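Local coordinates for protein sucrose 6(F)-phosphate phosphorylase (Thermoanaerobacterium thermosaccharolyticum DSM 571, PDB 6S9V) that is probably a phosphorylase built on an alpha-amylase-type (beta/alpha)8 barrel, at residues 54-59 and 96-101. Numbering follows the deposited sequence.
Sequences ILPPFP and DLMVNH
Asp96 and Pro56 meet where two neighbouring parallel strands of a TIM barrel, 51-54 and 92-97, run out into their loops, an example of how splayed strand ends stay joined through a bridging water and side chains. The water accepts from Asp96 N and donates to Asp96 OD1 and to Ile54 O, the last at 2.6 Å, so it bridges backbone to backbone although no direct hydrogen bond links the two segments. Asp96 has CG anti to its own carbonyl carbon (chi1 -68°), which brings OD1 alongside the proline ring, 3.4 Å from Pro56 CD. OD1 also bonds to NE2 of His53, and OD2 forms a salt bridge with Arg209. The backbone O of Asp96 is buried and has no hydrogen-bonding partner in the model; Phe58 turns an edge to it, Phe58 CE2 lying 3.7 Å from Asp96 O. Leu97 is directed away and packs on helix 187-202. Met98, centre of an inverse gamma turn, folds its chain back through bends at chi2 (54°) and chi3 (71°). Its methyl thus reaches both the edge of Phe58 and the proline ring, Met98 CE lying 4.1 Å from Pro56 CG.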
loop_
_atom_site.group_PDB
_atom_site.type_symbol
_atom_site.label_atom_id
_atom_site.label_comp_id
_atom_site.label_asym_id
_atom_site.label_seq_id
_atom_site.Cartn_x
_atom_site.Cartn_y
_atom_site.Cartn_z
ATOM N N ILE A 54 3.265 -8.363 -4.997
ATOM C CA ILE A 54 2.341 -8.709 -6.067
ATOM C C ILE A 54 0.940 -8.371 -5.579
ATOM O O ILE A 54 0.436 -9.002 -4.646
ATOM C CB ILE A 54 2.435 -10.191 -6.442
ATOM C CG1 ILE A 54 3.853 -10.577 -6.835
ATOM C CG2 ILE A 54 1.468 -10.503 -7.595
ATOM C CD1 ILE A 54 4.036 -12.083 -6.968
ATOM N N LEU A 55 0.304 -7.385 -6.207
ATOM C CA LEU A 55 -1.055 -7.027 -5.832
ATOM C C LEU A 55 -1.968 -8.227 -6.094
ATOM O O LEU A 55 -1.608 -9.132 -6.849
ATOM C CB LEU A 55 -1.484 -5.770 -6.582
ATOM C CG LEU A 55 -0.700 -4.555 -6.039
ATOM C CD1 LEU A 55 -0.573 -3.427 -7.051
ATOM C CD2 LEU A 55 -1.367 -4.070 -4.740
ATOM N N PRO A 56 -3.130 -8.272 -5.442
ATOM C CA PRO A 56 -3.872 -9.555 -5.277
ATOM C C PRO A 56 -3.963 -10.355 -6.562
ATOM O O PRO A 56 -4.599 -9.923 -7.537
ATOM C CB PRO A 56 -5.257 -9.088 -4.806
ATOM C CG PRO A 56 -4.971 -7.834 -4.041
ATOM C CD PRO A 56 -3.815 -7.157 -4.760
ATOM N N PRO A 57 -3.330 -11.534 -6.601
ATOM C CA PRO A 57 -3.366 -12.394 -7.795
ATOM C C PRO A 57 -4.352 -13.555 -7.721
ATOM O O PRO A 57 -4.253 -14.462 -8.554
ATOM C CB PRO A 57 -1.929 -12.928 -7.837
ATOM C CG PRO A 57 -1.612 -13.136 -6.366
ATOM C CD PRO A 57 -2.309 -11.993 -5.638
ATOM N N PHE A 58 -5.267 -13.563 -6.756
ATOM C CA PHE A 58 -6.225 -14.651 -6.612
ATOM C C PHE A 58 -7.449 -14.390 -7.477
ATOM O O PHE A 58 -7.728 -13.244 -7.842
ATOM C CB PHE A 58 -6.597 -14.797 -5.137
ATOM C CG PHE A 58 -5.431 -14.559 -4.226
ATOM C CD1 PHE A 58 -4.417 -15.491 -4.131
ATOM C CD2 PHE A 58 -5.317 -13.380 -3.512
ATOM C CE1 PHE A 58 -3.327 -15.261 -3.321
ATOM C CE2 PHE A 58 -4.232 -13.151 -2.693
ATOM C CZ PHE A 58 -3.231 -14.084 -2.615
ATOM N N PRO A 59 -8.192 -15.434 -7.843
ATOM C CA PRO A 59 -9.456 -15.216 -8.562
ATOM C C PRO A 59 -10.319 -14.239 -7.788
ATOM O O PRO A 59 -10.485 -14.364 -6.574
ATOM C CB PRO A 59 -10.091 -16.608 -8.626
ATOM C CG PRO A 59 -8.986 -17.564 -8.355
ATOM C CD PRO A 59 -8.014 -16.850 -7.462
ATOM N N ASP A 96 -1.211 -9.786 -0.318
ATOM C CA ASP A 96 -2.324 -9.224 0.434
ATOM C C ASP A 96 -3.195 -10.306 1.052
ATOM O O ASP A 96 -3.531 -11.301 0.399
ATOM C CB ASP A 96 -3.231 -8.382 -0.471
ATOM C CG ASP A 96 -2.571 -7.130 -0.964
ATOM O OD1 ASP A 96 -1.827 -7.184 -1.966
ATOM O OD2 ASP A 96 -2.825 -6.084 -0.348
ATOM N N LEU A 97 -3.619 -10.065 2.289
ATOM C CA LEU A 97 -4.696 -10.806 2.930
ATOM C C LEU A 97 -5.850 -9.835 3.143
ATOM O O LEU A 97 -5.689 -8.810 3.816
ATOM C CB LEU A 97 -4.237 -11.412 4.258
ATOM C CG LEU A 97 -5.301 -12.151 5.065
ATOM C CD1 LEU A 97 -5.886 -13.292 4.227
ATOM C CD2 LEU A 97 -4.715 -12.671 6.366
ATOM N N MET A 98 -6.995 -10.128 2.535
ATOM C CA MET A 98 -8.166 -9.258 2.668
ATOM C C MET A 98 -8.893 -9.649 3.951
ATOM O O MET A 98 -9.909 -10.353 3.958
ATOM C CB MET A 98 -9.053 -9.360 1.436
ATOM C CG MET A 98 -8.659 -8.371 0.311
ATOM S SD MET A 98 -6.928 -8.413 -0.262
ATOM C CE MET A 98 -6.886 -9.977 -1.149
ATOM N N VAL A 99 -8.355 -9.169 5.076
ATOM C CA VAL A 99 -8.916 -9.549 6.361
ATOM C C VAL A 99 -10.335 -9.020 6.537
ATOM O O VAL A 99 -11.071 -9.524 7.392
ATOM C CB VAL A 99 -8.047 -9.069 7.547
ATOM C CG1 VAL A 99 -6.737 -9.833 7.604
ATOM C CG2 VAL A 99 -7.803 -7.568 7.468
ATOM N N ASN A 100 -10.742 -8.011 5.760
ATOM C CA ASN A 100 -12.037 -7.382 5.984
ATOM C C ASN A 100 -13.168 -8.003 5.177
ATOM O O ASN A 100 -14.322 -7.930 5.609
ATOM C CB ASN A 100 -11.971 -5.877 5.667
ATOM C CG ASN A 100 -13.266 -5.146 6.006
ATOM O OD1 ASN A 100 -13.633 -5.017 7.174
ATOM N ND2 ASN A 100 -13.955 -4.649 4.981
ATOM N N HIS A 101 -12.885 -8.609 4.023
ATOM C CA HIS A 101 -13.973 -9.017 3.138
ATOM C C HIS A 101 -13.523 -10.101 2.172
ATOM O O HIS A 101 -12.328 -10.293 1.923
ATOM C CB HIS A 101 -14.532 -7.817 2.361
ATOM C CG HIS A 101 -13.478 -6.982 1.700
ATOM N ND1 HIS A 101 -13.069 -5.764 2.203
ATOM C CD2 HIS A 101 -12.750 -7.189 0.576
ATOM C CE1 HIS A 101 -12.131 -5.260 1.418
ATOM N NE2 HIS A 101 -11.922 -6.105 0.423
HETATM O O HOH W 1 -1.568 -9.719 -3.096
#